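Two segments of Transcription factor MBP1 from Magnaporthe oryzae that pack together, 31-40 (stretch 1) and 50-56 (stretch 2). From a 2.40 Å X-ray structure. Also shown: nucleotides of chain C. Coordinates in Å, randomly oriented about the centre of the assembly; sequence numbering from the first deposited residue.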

# COMPACT_ATOMS: atom_id res chain seq x y z
N GLN A 31 -19.80 -15.46 2.48
CA GLN A 31 -20.69 -14.46 1.91
C GLN A 31 -22.02 -14.40 2.67
O GLN A 31 -22.53 -15.41 3.14
CB GLN A 31 -20.94 -14.74 0.43
CG GLN A 31 -19.67 -14.63 -0.41
CD GLN A 31 -19.94 -14.74 -1.90
OE1 GLN A 31 -21.04 -15.11 -2.32
NE2 GLN A 31 -18.94 -14.40 -2.70
N PHE A 32 -22.55 -13.19 2.79
CA PHE A 32 -23.76 -12.93 3.56
C PHE A 32 -24.22 -11.51 3.24
O PHE A 32 -23.40 -10.61 3.12
CB PHE A 32 -23.50 -13.09 5.06
CG PHE A 32 -22.44 -12.16 5.60
CD1 PHE A 32 -21.10 -12.41 5.38
CD2 PHE A 32 -22.80 -11.03 6.32
CE1 PHE A 32 -20.13 -11.56 5.87
CE2 PHE A 32 -21.83 -10.18 6.82
CZ PHE A 32 -20.50 -10.44 6.59
N GLY A 33 -25.53 -11.30 3.09
CA GLY A 33 -25.99 -9.97 2.75
C GLY A 33 -26.87 -9.71 1.53
O GLY A 33 -27.86 -8.99 1.68
N LEU A 34 -26.57 -10.25 0.35
CA LEU A 34 -25.51 -11.24 0.10
C LEU A 34 -24.26 -10.63 -0.54
O LEU A 34 -23.47 -11.33 -1.18
CB LEU A 34 -26.08 -12.36 -0.78
CG LEU A 34 -25.35 -13.70 -0.94
CD1 LEU A 34 -24.83 -14.20 0.39
CD2 LEU A 34 -26.28 -14.73 -1.56
N LYS A 35 -24.08 -9.33 -0.37
CA LYS A 35 -22.94 -8.65 -0.99
C LYS A 35 -21.75 -8.50 -0.04
O LYS A 35 -20.62 -8.26 -0.48
CB LYS A 35 -23.35 -7.27 -1.52
CG LYS A 35 -23.42 -7.19 -3.03
CD LYS A 35 -23.61 -5.76 -3.52
CE LYS A 35 -23.57 -5.69 -5.04
NZ LYS A 35 -23.71 -4.29 -5.53
N GLU A 36 -21.99 -8.64 1.26
CA GLU A 36 -20.90 -8.56 2.23
C GLU A 36 -20.08 -9.84 2.20
O GLU A 36 -20.56 -10.89 1.79
CB GLU A 36 -21.44 -8.32 3.64
CG GLU A 36 -22.44 -7.19 3.76
CD GLU A 36 -22.98 -7.04 5.17
OE1 GLU A 36 -22.19 -6.69 6.08
OE2 GLU A 36 -24.19 -7.28 5.38
N HIS A 37 -18.83 -9.74 2.64
CA HIS A 37 -17.93 -10.88 2.63
C HIS A 37 -16.77 -10.72 3.61
O HIS A 37 -16.39 -9.60 3.96
CB HIS A 37 -17.39 -11.12 1.22
CG HIS A 37 -16.87 -9.89 0.56
ND1 HIS A 37 -17.69 -8.99 -0.10
CD2 HIS A 37 -15.61 -9.40 0.45
CE1 HIS A 37 -16.96 -8.00 -0.58
NE2 HIS A 37 -15.69 -8.22 -0.26
N VAL A 38 -16.24 -11.85 4.07
CA VAL A 38 -15.02 -11.86 4.87
C VAL A 38 -14.11 -12.96 4.34
O VAL A 38 -14.52 -14.11 4.22
CB VAL A 38 -15.31 -12.11 6.37
CG1 VAL A 38 -14.00 -12.22 7.14
CG2 VAL A 38 -16.17 -10.99 6.94
N MET A 39 -12.88 -12.60 4.00
CA MET A 39 -11.95 -13.55 3.39
C MET A 39 -10.95 -14.10 4.40
O MET A 39 -10.41 -13.37 5.22
CB MET A 39 -11.20 -12.90 2.23
CG MET A 39 -12.09 -12.43 1.09
SD MET A 39 -11.14 -11.88 -0.33
CE MET A 39 -12.44 -11.20 -1.36
N ARG A 40 -10.72 -15.41 4.31
CA ARG A 40 -9.68 -16.06 5.10
C ARG A 40 -8.70 -16.75 4.15
O ARG A 40 -9.11 -17.52 3.29
CB ARG A 40 -10.28 -17.08 6.07
CG ARG A 40 -9.30 -17.58 7.12
CD ARG A 40 -9.38 -19.08 7.32
NE ARG A 40 -10.55 -19.49 8.09
CZ ARG A 40 -10.73 -20.72 8.58
NH1 ARG A 40 -9.81 -21.65 8.38
NH2 ARG A 40 -11.82 -21.01 9.28
P DC C 9 -12.55 -1.10 1.09
OP1 DC C 9 -13.19 -2.43 1.12
OP2 DC C 9 -13.29 0.10 1.53
O5' DC C 9 -11.17 -1.17 1.90
C5' DC C 9 -10.24 -2.22 1.62
C4' DC C 9 -8.86 -1.66 1.30
O4' DC C 9 -8.89 -1.02 0.01
C3' DC C 9 -8.35 -0.60 2.24
O3' DC C 9 -7.70 -1.21 3.34
C2' DC C 9 -7.36 0.19 1.37
C1' DC C 9 -7.82 -0.10 -0.07
N1 DC C 9 -8.28 1.10 -0.83
C2 DC C 9 -7.40 1.76 -1.69
O2 DC C 9 -6.24 1.35 -1.80
N3 DC C 9 -7.84 2.84 -2.38
C4 DC C 9 -9.09 3.26 -2.23
N4 DC C 9 -9.48 4.34 -2.92
C5 DC C 9 -10.01 2.61 -1.35
C6 DC C 9 -9.56 1.54 -0.68
P DG C 10 -7.72 -0.52 4.79
OP1 DG C 10 -7.51 -1.59 5.80
OP2 DG C 10 -8.93 0.34 4.86
O5' DG C 10 -6.42 0.40 4.80
C5' DG C 10 -5.14 -0.18 4.61
C4' DG C 10 -4.16 0.82 4.03
O4' DG C 10 -4.75 1.47 2.87
C3' DG C 10 -3.72 1.93 4.97
O3' DG C 10 -2.36 2.23 4.76
C2' DG C 10 -4.61 3.10 4.54
C1' DG C 10 -4.68 2.87 3.04
N9 DG C 10 -5.85 3.48 2.42
C8 DG C 10 -7.16 3.33 2.82
N7 DG C 10 -8.00 4.00 2.07
C5 DG C 10 -7.20 4.62 1.13
C6 DG C 10 -7.55 5.47 0.05
O6 DG C 10 -8.68 5.86 -0.28
N1 DG C 10 -6.43 5.89 -0.66
C2 DG C 10 -5.13 5.52 -0.38
N2 DG C 10 -4.19 6.02 -1.19
N3 DG C 10 -4.79 4.72 0.62
C4 DG C 10 -5.87 4.31 1.33
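Stretch 2 (50-56) THILKAA

Stretch 2 is the last part of a helix, residues 50-55, with Ala56 the first residue to leave helical angles. It lies along the strand 36-40 of stretch 1, running nearly antiparallel to it: the N-to-C directions make an angle of 151° (signed crossing angle -151°), and the axes approach to 7.5 Å. The start of the strand therefore faces the end of the helix, with the CA atoms of Glu36 and Ala55 7.2 Å apart, while further along the CA atoms of Val38 and His51 come within 5.1 Å.

Stretch 1 opens with the last two residues of a strand, 31-32. Phe32 directs its CA-to-CB bond toward the helix, and its CZ lies 4.1 Å from Ala55 CB, which sits at the ring edge; the small methyl lets the ring tip come close to the helix. Residues 33-35 form a turn out of reach of stretch 2. Gly33 adopts phi/psi of 125/-46, where a side chain would jam against the preceding carbonyl, and a cis peptide bond leads into Leu34. The turn brings the chain back, so that Phe32 N donates to Glu36 O at 3.2 Å.

The CA-to-CB bond of Glu36 is also directed toward the helix. Glu36 is partly exposed, which suits a charged residue; its OE1 is 4.1 Å from Ala55 CA. His37 is anchored by a hydrogen bond from its ND1 to Lys35 O (3.0 Å). With chi1 at p, its ring presents an edge to the face of His51, the centroids 5.0 Å apart and the planes at 76°. His37 NE2 also meets a water at 2.9 Å, to which Lys54 NZ donates a weak bond at 3.2 Å. The same NZ donates to OP1 of DC9 at 2.8 Å, linking the end of the helix to the DNA backbone, as befits a transcription factor.

Val38 is buried, and its CA-to-CB bond points sideways to the helix. Its CG1 lies 4.2 Å from Ile52 CG1, an apolar contact between two branched side chains that have no polar group to satisfy; its CG2 is 4.0 Å from His51 CB. Next, the backbone of Met39 supplies the one direct hydrogen bond between the stretches: Met39 N donates to His51 ND1 at 3.3 Å, with an angle of 144°. Histidine suits this place because it offers both an acceptor nitrogen and a flat ring. Met39 CG packs 3.5 Å from His51 CE1, and its SD lies 5.0 Å from the ring centroid, at the edge. Arg40, whose side-chain end leads away, makes no contact with the helix.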

# COMPACT_ATOMS: atom_id res chain seq x y z
N THR A 50 -10.18 -5.69 7.68
CA THR A 50 -10.98 -4.62 7.09
C THR A 50 -12.38 -5.14 6.76
O THR A 50 -13.37 -4.42 6.92
CB THR A 50 -10.32 -4.06 5.81
OG1 THR A 50 -8.95 -3.74 6.08
CG2 THR A 50 -11.04 -2.81 5.33
N HIS A 51 -12.46 -6.39 6.32
CA HIS A 51 -13.75 -7.03 6.06
C HIS A 51 -14.55 -7.21 7.34
O HIS A 51 -15.77 -7.09 7.34
CB HIS A 51 -13.55 -8.39 5.39
CG HIS A 51 -13.00 -8.31 3.99
ND1 HIS A 51 -12.62 -9.43 3.28
CD2 HIS A 51 -12.78 -7.25 3.18
CE1 HIS A 51 -12.18 -9.06 2.09
NE2 HIS A 51 -12.27 -7.75 2.00
N ILE A 52 -13.85 -7.51 8.43
CA ILE A 52 -14.49 -7.73 9.72
C ILE A 52 -15.10 -6.43 10.25
O ILE A 52 -16.26 -6.40 10.64
CB ILE A 52 -13.50 -8.29 10.76
CG1 ILE A 52 -12.97 -9.66 10.31
CG2 ILE A 52 -14.15 -8.40 12.13
CD1 ILE A 52 -11.93 -10.25 11.24
N LEU A 53 -14.31 -5.37 10.25
CA LEU A 53 -14.77 -4.07 10.72
C LEU A 53 -15.88 -3.51 9.84
O LEU A 53 -16.72 -2.74 10.31
CB LEU A 53 -13.61 -3.08 10.81
CG LEU A 53 -12.54 -3.42 11.85
CD1 LEU A 53 -11.42 -2.40 11.84
CD2 LEU A 53 -13.16 -3.53 13.24
N LYS A 54 -15.89 -3.89 8.57
CA LYS A 54 -16.97 -3.52 7.66
C LYS A 54 -18.23 -4.33 7.94
O LYS A 54 -19.34 -3.88 7.69
CB LYS A 54 -16.55 -3.71 6.20
CG LYS A 54 -15.62 -2.63 5.67
CD LYS A 54 -15.07 -3.01 4.30
CE LYS A 54 -16.17 -3.10 3.26
NZ LYS A 54 -15.64 -3.40 1.91
N ALA A 55 -18.04 -5.54 8.45
CA ALA A 55 -19.16 -6.39 8.85
C ALA A 55 -19.83 -5.78 10.07
O ALA A 55 -21.05 -5.85 10.23
CB ALA A 55 -18.69 -7.81 9.14
N ALA A 56 -19.03 -5.17 10.94
CA ALA A 56 -19.56 -4.34 12.01
C ALA A 56 -20.04 -3.02 11.41
O ALA A 56 -19.84 -2.78 10.22
CB ALA A 56 -18.51 -4.10 13.08
O HOH W 1 -14.31 -5.72 0.18